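Local coordinates for protein AtFKBP42 (Arabidopsis thaliana, PDB 2F4E) that modulates transport by ABC transporters and regulates cell elongation and orientation, and carries an N-terminal FKBP-type domain of the peptidyl-prolyl cis-trans isomerase family, at residues A114-K117 with S118-A122; G100-K104 with E105-L109; L130-K134 with E135-S139. All coordinates share one frame; numbering follows the deposited sequence.

Interaction 1 (A114-K117 with S118-A122); sequences ASMK and SGERA
Lys117 and Glu120 are joined by two hydrogen bonds: one closes a type II beta turn, and the other, weak, runs from the backbone of Lys117 to the Glu120 carboxylate. The turn bond goes from Glu120 N to Lys117 O at 3.3 Å. Gly119 takes the third position of the turn at phi 85°, a backbone region that suits glycine. In the weak bond Lys117 N points to Glu120 OE1 at 3.4 Å. With CG opposite its own backbone N (chi1 -173°), Glu120 extends its carboxylate across the turn to the loop 114-117.

The packing centres on Met116. Its CG passes 3.6 Å from Glu120 OE2; then the chain bends at chi3 (88°) and CE reaches the start of strand 121-126, where it makes an apolar contact with Ala122 CB at 3.7 Å. The same CE lies 3.6 Å from Glu120 O, just before the strand. Val153 and Val155 pack on the same methionine.

Lys117 NZ stands 6.4 Å from Glu120 OE1 and is bonded to Gly61 O, while Glu120 OE2 has a long, weak ion pair with Lys53. The weak N-H bond and the long ion pair would both tend to favour a charged Glu120.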
ATOM      1  N   ALA A 114       5.357  -0.374  -6.096  1.00 35.36           N
ATOM      2  CA  ALA A 114       6.357  -0.291  -7.152  1.00 37.10           C
ATOM      3  C   ALA A 114       7.776  -0.396  -6.609  1.00 37.60           C
ATOM      4  O   ALA A 114       8.707  -0.661  -7.364  1.00 40.24           O
ATOM      5  CB  ALA A 114       6.192   1.027  -7.937  1.00 35.28           C
ATOM      6  N   SER A 115       7.940  -0.201  -5.305  1.00 36.40           N
ATOM      7  CA  SER A 115       9.264  -0.245  -4.694  1.00 34.44           C
ATOM      8  C   SER A 115       9.509  -1.557  -3.971  1.00 35.20           C
ATOM      9  O   SER A 115      10.562  -1.758  -3.377  1.00 33.30           O
ATOM     10  CB  SER A 115       9.410   0.905  -3.696  1.00 37.83           C
ATOM     11  OG  SER A 115       8.847   0.553  -2.444  1.00 35.90           O
ATOM     12  N   MET A 116       8.540  -2.455  -4.029  1.00 33.57           N
ATOM     13  CA  MET A 116       8.657  -3.720  -3.333  1.00 36.17           C
ATOM     14  C   MET A 116       9.074  -4.911  -4.188  1.00 38.93           C
ATOM     15  O   MET A 116       8.890  -4.936  -5.407  1.00 40.13           O
ATOM     16  CB  MET A 116       7.328  -4.034  -2.633  1.00 35.85           C
ATOM     17  CG  MET A 116       6.924  -3.024  -1.576  1.00 37.10           C
ATOM     18  SD  MET A 116       5.289  -3.317  -0.898  1.00 33.52           S
ATOM     19  CE  MET A 116       5.670  -4.415   0.411  1.00 33.00           C
ATOM     20  N   LYS A 117       9.640  -5.907  -3.519  1.00 39.80           N
ATOM     21  CA  LYS A 117      10.070  -7.134  -4.169  1.00 39.66           C
ATOM     22  C   LYS A 117       8.968  -8.126  -3.876  1.00 38.95           C
ATOM     23  O   LYS A 117       8.096  -7.854  -3.061  1.00 36.30           O
ATOM     24  CB  LYS A 117      11.378  -7.651  -3.571  1.00 39.19           C
ATOM     25  CG  LYS A 117      12.560  -6.748  -3.804  1.00 44.75           C
ATOM     26  CD  LYS A 117      13.864  -7.411  -3.380  1.00 48.22           C
ATOM     27  CE  LYS A 117      15.036  -6.522  -3.726  1.00 49.98           C
ATOM     28  NZ  LYS A 117      15.011  -6.188  -5.178  1.00 52.01           N
ATOM     29  N   SER A 118       9.005  -9.274  -4.531  1.00 39.51           N
ATOM     30  CA  SER A 118       7.983 -10.286  -4.325  1.00 40.55           C
ATOM     31  C   SER A 118       8.144 -10.938  -2.968  1.00 40.10           C
ATOM     32  O   SER A 118       9.258 -11.302  -2.581  1.00 40.35           O
ATOM     33  CB  SER A 118       8.070 -11.355  -5.410  1.00 40.77           C
ATOM     34  OG  SER A 118       7.123 -12.379  -5.153  1.00 46.30           O
ATOM     35  N   GLY A 119       7.032 -11.088  -2.254  1.00 38.16           N
ATOM     36  CA  GLY A 119       7.072 -11.699  -0.940  1.00 36.75           C
ATOM     37  C   GLY A 119       7.417 -10.705   0.152  1.00 37.80           C
ATOM     38  O   GLY A 119       7.453 -11.048   1.339  1.00 38.13           O
ATOM     39  N   GLU A 120       7.677  -9.461  -0.236  1.00 35.53           N
ATOM     40  CA  GLU A 120       8.008  -8.449   0.753  1.00 36.71           C
ATOM     41  C   GLU A 120       6.762  -7.978   1.498  1.00 36.71           C
ATOM     42  O   GLU A 120       5.658  -7.952   0.955  1.00 34.46           O
ATOM     43  CB  GLU A 120       8.682  -7.249   0.091  1.00 36.48           C
ATOM     44  CG  GLU A 120       9.206  -6.238   1.069  1.00 37.53           C
ATOM     45  CD  GLU A 120       9.896  -5.069   0.400  1.00 43.48           C
ATOM     46  OE1 GLU A 120      10.810  -5.299  -0.437  1.00 42.98           O
ATOM     47  OE2 GLU A 120       9.518  -3.922   0.728  1.00 43.16           O
ATOM     48  N   ARG A 121       6.958  -7.597   2.750  1.00 35.76           N
ATOM     49  CA  ARG A 121       5.877  -7.110   3.586  1.00 37.04           C
ATOM     50  C   ARG A 121       6.367  -5.796   4.180  1.00 36.68           C
ATOM     51  O   ARG A 121       7.441  -5.753   4.776  1.00 39.09           O
ATOM     52  CB  ARG A 121       5.595  -8.130   4.684  1.00 38.63           C
ATOM     53  CG  ARG A 121       4.289  -7.932   5.414  1.00 44.63           C
ATOM     54  CD  ARG A 121       3.851  -9.260   6.029  1.00 49.93           C
ATOM     55  NE  ARG A 121       2.554  -9.159   6.698  1.00 52.51           N
ATOM     56  CZ  ARG A 121       1.837 -10.204   7.117  1.00 56.40           C
ATOM     57  NH1 ARG A 121       2.283 -11.444   6.923  1.00 56.18           N
ATOM     58  NH2 ARG A 121       0.697 -10.013   7.779  1.00 54.84           N
ATOM     59  N   ALA A 122       5.598  -4.726   4.005  1.00 33.39           N
ATOM     60  CA  ALA A 122       6.009  -3.429   4.517  1.00 31.74           C
ATOM     61  C   ALA A 122       4.870  -2.513   4.894  1.00 32.75           C
ATOM     62  O   ALA A 122       3.709  -2.769   4.577  1.00 31.41           O
ATOM     63  CB  ALA A 122       6.879  -2.730   3.497  1.00 33.04           C
TER

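Interaction 2 (G100-K104 with E105-L109)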
ATOM      1  N   GLY A 100       0.112   1.742 -13.023  1.00 48.39           N
ATOM      2  CA  GLY A 100      -0.111   2.649 -14.132  1.00 48.38           C
ATOM      3  C   GLY A 100      -1.588   2.740 -14.478  1.00 50.01           C
ATOM      4  O   GLY A 100      -2.012   3.639 -15.201  1.00 49.92           O
ATOM      5  N   LYS A 101      -2.382   1.806 -13.969  1.00 49.56           N
ATOM      6  CA  LYS A 101      -3.815   1.823 -14.231  1.00 50.91           C
ATOM      7  C   LYS A 101      -4.622   1.652 -12.951  1.00 51.25           C
ATOM      8  O   LYS A 101      -5.824   1.363 -12.997  1.00 51.74           O
ATOM      9  CB  LYS A 101      -4.187   0.738 -15.245  1.00 54.19           C
ATOM     10  CG  LYS A 101      -3.583   0.984 -16.632  1.00 56.19           C
ATOM     11  CD  LYS A 101      -4.205   0.100 -17.727  1.00 59.25           C
ATOM     12  CE  LYS A 101      -3.711   0.518 -19.129  1.00 59.37           C
ATOM     13  NZ  LYS A 101      -4.096   1.928 -19.507  1.00 59.55           N
ATOM     14  N   GLU A 102      -3.969   1.863 -11.807  1.00 50.23           N
ATOM     15  CA  GLU A 102      -4.641   1.724 -10.520  1.00 49.97           C
ATOM     16  C   GLU A 102      -5.663   2.828 -10.314  1.00 49.09           C
ATOM     17  O   GLU A 102      -5.563   3.901 -10.908  1.00 48.42           O
ATOM     18  CB  GLU A 102      -3.633   1.769  -9.359  1.00 50.26           C
ATOM     19  CG  GLU A 102      -3.184   3.191  -8.937  1.00 53.09           C
ATOM     20  CD  GLU A 102      -1.962   3.715  -9.704  1.00 54.72           C
ATOM     21  OE1 GLU A 102      -1.281   2.903 -10.374  1.00 52.86           O
ATOM     22  OE2 GLU A 102      -1.695   4.947  -9.638  1.00 54.64           O
ATOM     23  N   LYS A 103      -6.650   2.560  -9.470  1.00 48.50           N
ATOM     24  CA  LYS A 103      -7.663   3.562  -9.164  1.00 48.77           C
ATOM     25  C   LYS A 103      -6.946   4.725  -8.481  1.00 47.81           C
ATOM     26  O   LYS A 103      -5.845   4.567  -7.944  1.00 45.46           O
ATOM     27  CB  LYS A 103      -8.719   2.999  -8.210  1.00 51.67           C
ATOM     28  CG  LYS A 103      -9.308   1.671  -8.642  1.00 54.21           C
ATOM     29  CD  LYS A 103     -10.426   1.255  -7.703  1.00 58.18           C
ATOM     30  CE  LYS A 103     -10.809  -0.206  -7.889  1.00 59.94           C
ATOM     31  NZ  LYS A 103      -9.638  -1.090  -7.592  1.00 58.97           N
ATOM     32  N   LYS A 104      -7.579   5.890  -8.477  1.00 47.76           N
ATOM     33  CA  LYS A 104      -6.964   7.056  -7.872  1.00 47.76           C
ATOM     34  C   LYS A 104      -6.751   6.936  -6.365  1.00 44.06           C
ATOM     35  O   LYS A 104      -5.760   7.434  -5.827  1.00 42.20           O
ATOM     36  CB  LYS A 104      -7.796   8.307  -8.175  1.00 51.12           C
ATOM     37  CG  LYS A 104      -7.157   9.588  -7.658  1.00 55.16           C
ATOM     38  CD  LYS A 104      -8.019  10.804  -7.908  1.00 57.87           C
ATOM     39  CE  LYS A 104      -7.370  12.048  -7.329  1.00 61.39           C
ATOM     40  NZ  LYS A 104      -8.197  13.263  -7.598  1.00 65.29           N
ATOM     41  N   GLU A 105      -7.678   6.273  -5.689  1.00 42.72           N
ATOM     42  CA  GLU A 105      -7.584   6.127  -4.244  1.00 40.99           C
ATOM     43  C   GLU A 105      -6.443   5.216  -3.789  1.00 38.63           C
ATOM     44  O   GLU A 105      -6.142   5.147  -2.593  1.00 36.01           O
ATOM     45  CB  GLU A 105      -8.923   5.640  -3.655  1.00 40.67           C
ATOM     46  CG  GLU A 105      -9.332   4.230  -4.057  1.00 46.19           C
ATOM     47  CD  GLU A 105     -10.205   4.187  -5.303  1.00 49.40           C
ATOM     48  OE1 GLU A 105     -10.099   5.112  -6.143  1.00 49.48           O
ATOM     49  OE2 GLU A 105     -10.983   3.213  -5.442  1.00 52.30           O
ATOM     50  N   LEU A 106      -5.805   4.532  -4.738  1.00 35.05           N
ATOM     51  CA  LEU A 106      -4.693   3.633  -4.426  1.00 34.50           C
ATOM     52  C   LEU A 106      -3.380   4.162  -4.998  1.00 34.78           C
ATOM     53  O   LEU A 106      -2.370   3.464  -4.997  1.00 35.19           O
ATOM     54  CB  LEU A 106      -4.952   2.240  -4.993  1.00 34.22           C
ATOM     55  CG  LEU A 106      -6.239   1.499  -4.633  1.00 35.14           C
ATOM     56  CD1 LEU A 106      -6.320   0.231  -5.468  1.00 36.09           C
ATOM     57  CD2 LEU A 106      -6.289   1.188  -3.148  1.00 34.50           C
ATOM     58  N   ALA A 107      -3.411   5.395  -5.496  1.00 34.13           N
ATOM     59  CA  ALA A 107      -2.240   6.044  -6.096  1.00 33.56           C
ATOM     60  C   ALA A 107      -1.007   5.924  -5.213  1.00 32.74           C
ATOM     61  O   ALA A 107       0.070   5.552  -5.678  1.00 31.01           O
ATOM     62  CB  ALA A 107      -2.544   7.521  -6.370  1.00 33.29           C
ATOM     63  N   GLY A 108      -1.172   6.257  -3.936  1.00 31.94           N
ATOM     64  CA  GLY A 108      -0.069   6.171  -2.995  1.00 28.81           C
ATOM     65  C   GLY A 108       0.394   4.742  -2.787  1.00 27.32           C
ATOM     66  O   GLY A 108       1.593   4.460  -2.796  1.00 26.97           O
ATOM     67  N   LEU A 109      -0.557   3.837  -2.598  1.00 27.61           N
ATOM     68  CA  LEU A 109      -0.225   2.439  -2.393  1.00 29.00           C
ATOM     69  C   LEU A 109       0.604   1.923  -3.562  1.00 29.24           C
ATOM     70  O   LEU A 109       1.626   1.282  -3.350  1.00 30.80           O
ATOM     71  CB  LEU A 109      -1.503   1.609  -2.240  1.00 28.24           C
ATOM     72  CG  LEU A 109      -1.383   0.084  -2.151  1.00 28.18           C
ATOM     73  CD1 LEU A 109      -0.471  -0.307  -1.014  1.00 28.27           C
ATOM     74  CD2 LEU A 109      -2.752  -0.523  -1.969  1.00 22.28           C
TER
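Leu106 N and Ala107 N each reach back three residues, to Lys103 O at 3.2 Å and Lys104 O at 3.1 Å. These two consecutive bonds make a 3-10 turn that leads into helix 107-113, with Leu106 at the N-cap position. On the incoming side, Gly100 N is bonded to Glu102 OE1 at 3.2 Å, meeting that oxygen nearly along its C-O axis, which pins the carboxylate against the loop. Its other oxygen, OE2, then rests 3.7 Å from Ala107 CA at the mouth of the helix.

Further out, Lys103 and Glu105 meet by their sides and not through their charges. Glu105 CG lies between its own N and carbonyl carbon (chi1 66°), and the chain bends again beyond, which swings the carboxylate back across the lysine and leaves Glu105 OE1 3.3 Å from Lys103 CB. Lys103 NZ stays 5.0 Å from Glu105 OE2, too far for a salt bridge. The Lys103 side chain lies beside that of Leu106, pointing the same way, with Lys103 NZ 4.2 Å from Leu106 CD1.

Glu102 and Leu106 both pack on Leu97, so the turn, standing between strand 95-98 and helix 107-113, is seated on the end of the strand it has just left.

Interaction 3 (L130-K134 with E135-S139); sequences LAYGK and EGNFS
Gly136 N is shared between two carbonyls of the preceding turn, Tyr132 O at 2.9 Å and Gly133 O at 3.3 Å. Both bonds are weak, bent to 129° and 128° at the hydrogen, so one donor serves two acceptors and neither geometry is good. The chain folds back enough to bring the CA atoms of Tyr132 and Gly136 within 4.5 Å. Gly133 and Gly136 both have positive phi, which glycine takes readily.

The side-chain meeting is between Tyr132 and Asn137. Tyr132 CG is anti to its carbonyl carbon (chi1 -78°), which leaves the ring against the asparagine. CB of Asn137 approaches the ring obliquely, 3.5 Å from Tyr132 CD1, and Asn137 OD1 lies 3.7 Å from Tyr132 CE1. The amide does not bond to the tyrosine: Asn137 ND2 gives its hydrogen bond to Pro141 O, further along the same loop. Tyr132 CB meanwhile packs 3.7 Å from Gly136 CA.

Further bonds within the loop tie Gly133 to Met146 and Asn137 to Val143 through the backbone, while Phe138 O receives Asn142 ND2. The Tyr132 side chain also touches Pro141 and Val143. An Ala-Tyr-Gly sequence early in the long loop between the last two strands is characteristic of FKBP domains, where this loop overhangs the prolyl isomerase cleft; the same placement is probable here.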
ATOM      1  N   LEU A 130      -2.572  11.435  -2.137  1.00 38.27           N
ATOM      2  CA  LEU A 130      -2.482  10.259  -2.987  1.00 38.35           C
ATOM      3  C   LEU A 130      -3.482   9.168  -2.581  1.00 38.27           C
ATOM      4  O   LEU A 130      -3.409   8.040  -3.065  1.00 39.64           O
ATOM      5  CB  LEU A 130      -1.043   9.735  -2.952  1.00 36.26           C
ATOM      6  CG  LEU A 130       0.011  10.779  -3.366  1.00 37.12           C
ATOM      7  CD1 LEU A 130       1.395  10.214  -3.236  1.00 35.42           C
ATOM      8  CD2 LEU A 130      -0.224  11.227  -4.797  1.00 36.32           C
ATOM      9  N   ALA A 131      -4.425   9.513  -1.709  1.00 38.06           N
ATOM     10  CA  ALA A 131      -5.430   8.561  -1.231  1.00 36.40           C
ATOM     11  C   ALA A 131      -6.859   8.990  -1.583  1.00 37.18           C
ATOM     12  O   ALA A 131      -7.209   9.078  -2.755  1.00 36.48           O
ATOM     13  CB  ALA A 131      -5.291   8.399   0.261  1.00 36.70           C
ATOM     14  N   TYR A 132      -7.683   9.253  -0.570  1.00 36.70           N
ATOM     15  CA  TYR A 132      -9.067   9.674  -0.794  1.00 38.83           C
ATOM     16  C   TYR A 132      -9.196  11.204  -0.855  1.00 40.05           C
ATOM     17  O   TYR A 132     -10.297  11.755  -0.811  1.00 42.45           O
ATOM     18  CB  TYR A 132      -9.969   9.094   0.298  1.00 39.33           C
ATOM     19  CG  TYR A 132     -10.307   7.639   0.073  1.00 39.36           C
ATOM     20  CD1 TYR A 132     -11.322   7.272  -0.807  1.00 41.66           C
ATOM     21  CD2 TYR A 132      -9.566   6.629   0.682  1.00 40.93           C
ATOM     22  CE1 TYR A 132     -11.588   5.924  -1.085  1.00 42.72           C
ATOM     23  CE2 TYR A 132      -9.817   5.282   0.415  1.00 40.75           C
ATOM     24  CZ  TYR A 132     -10.829   4.936  -0.471  1.00 41.92           C
ATOM     25  OH  TYR A 132     -11.068   3.611  -0.768  1.00 42.98           O
ATOM     26  N   GLY A 133      -8.051  11.869  -0.943  1.00 38.69           N
ATOM     27  CA  GLY A 133      -7.996  13.316  -1.067  1.00 39.05           C
ATOM     28  C   GLY A 133      -8.777  14.252  -0.162  1.00 40.26           C
ATOM     29  O   GLY A 133      -9.179  13.913   0.949  1.00 39.66           O
ATOM     30  N   LYS A 134      -8.967  15.462  -0.675  1.00 41.41           N
ATOM     31  CA  LYS A 134      -9.661  16.544   0.009  1.00 44.28           C
ATOM     32  C   LYS A 134     -10.973  16.178   0.681  1.00 43.74           C
ATOM     33  O   LYS A 134     -11.193  16.517   1.825  1.00 45.22           O
ATOM     34  CB  LYS A 134      -9.916  17.688  -0.976  1.00 44.58           C
ATOM     35  CG  LYS A 134      -9.429  19.052  -0.526  1.00 47.96           C
ATOM     36  CD  LYS A 134      -9.247  19.945  -1.734  1.00 48.64           C
ATOM     37  CE  LYS A 134      -8.276  19.285  -2.741  1.00 51.81           C
ATOM     38  NZ  LYS A 134      -8.119  20.045  -4.012  1.00 52.58           N
ATOM     39  N   GLU A 135     -11.843  15.470  -0.038  1.00 46.05           N
ATOM     40  CA  GLU A 135     -13.174  15.099   0.470  1.00 47.87           C
ATOM     41  C   GLU A 135     -13.260  13.778   1.208  1.00 45.83           C
ATOM     42  O   GLU A 135     -14.233  13.545   1.921  1.00 45.94           O
ATOM     43  CB  GLU A 135     -14.199  15.110  -0.680  1.00 52.09           C
ATOM     44  CG  GLU A 135     -14.338  16.393  -1.383  1.00 56.18           C
ATOM     45  CD  GLU A 135     -15.402  16.277  -2.516  1.00 59.53           C
ATOM     46  OE1 GLU A 135     -15.669  15.132  -3.014  1.00 60.37           O
ATOM     47  OE2 GLU A 135     -15.936  17.338  -2.930  1.00 59.68           O
ATOM     48  N   GLY A 136     -12.310  12.876   0.964  1.00 43.15           N
ATOM     49  CA  GLY A 136     -12.381  11.570   1.598  1.00 41.29           C
ATOM     50  C   GLY A 136     -13.397  10.686   0.884  1.00 38.33           C
ATOM     51  O   GLY A 136     -13.578  10.785  -0.328  1.00 35.82           O
ATOM     52  N   ASN A 137     -14.049   9.808   1.636  1.00 36.11           N
ATOM     53  CA  ASN A 137     -15.049   8.909   1.067  1.00 36.04           C
ATOM     54  C   ASN A 137     -16.234   8.803   2.018  1.00 36.35           C
ATOM     55  O   ASN A 137     -16.061   8.732   3.241  1.00 35.62           O
ATOM     56  CB  ASN A 137     -14.460   7.511   0.820  1.00 35.46           C
ATOM     57  CG  ASN A 137     -15.128   6.789  -0.349  1.00 37.57           C
ATOM     58  OD1 ASN A 137     -15.050   7.240  -1.493  1.00 38.54           O
ATOM     59  ND2 ASN A 137     -15.791   5.665  -0.064  1.00 35.71           N
ATOM     60  N   PHE A 138     -17.433   8.771   1.437  1.00 36.42           N
ATOM     61  CA  PHE A 138     -18.676   8.698   2.194  1.00 35.70           C
ATOM     62  C   PHE A 138     -18.874   7.407   2.985  1.00 36.45           C
ATOM     63  O   PHE A 138     -19.127   7.444   4.195  1.00 36.89           O
ATOM     64  CB  PHE A 138     -19.871   8.905   1.264  1.00 34.76           C
ATOM     65  CG  PHE A 138     -21.166   9.088   1.991  1.00 35.63           C
ATOM     66  CD1 PHE A 138     -21.487  10.306   2.573  1.00 32.63           C
ATOM     67  CD2 PHE A 138     -22.047   8.021   2.140  1.00 34.55           C
ATOM     68  CE1 PHE A 138     -22.670  10.457   3.301  1.00 38.02           C
ATOM     69  CE2 PHE A 138     -23.226   8.156   2.862  1.00 37.58           C
ATOM     70  CZ  PHE A 138     -23.542   9.377   3.445  1.00 36.95           C
ATOM     71  N   SER A 139     -18.779   6.268   2.306  1.00 36.54           N
ATOM     72  CA  SER A 139     -18.945   4.979   2.971  1.00 35.96           C
ATOM     73  C   SER A 139     -18.414   3.823   2.131  1.00 36.91           C
ATOM     74  O   SER A 139     -18.259   3.938   0.921  1.00 35.78           O
ATOM     75  CB  SER A 139     -20.420   4.736   3.287  1.00 37.21           C
ATOM     76  OG  SER A 139     -21.177   4.589   2.099  1.00 35.32           O
TER

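Along the chain the three contacts come in series, neither nested nor crossed. Interaction 2 comes first, turning the chain from strand 95-98 into helix 107-113. Interaction 1 follows, reversing it after the helix so that strand 121-126 can join the antiparallel sheet between strands 51-55 and 149-158. Beyond that strand, interaction 3 curls the long loop that precedes strand 149-158. Interactions 1 and 3 lie on opposite sides of the chain's centre, their centres about 25 Å apart. Interactions 2 and 3 do touch: Leu130 O probably accepts a hydrogen bond from Gly108 N at 3.0 Å, and Glu105 CB packs on Tyr132 CE1, joining the helix start to the loop.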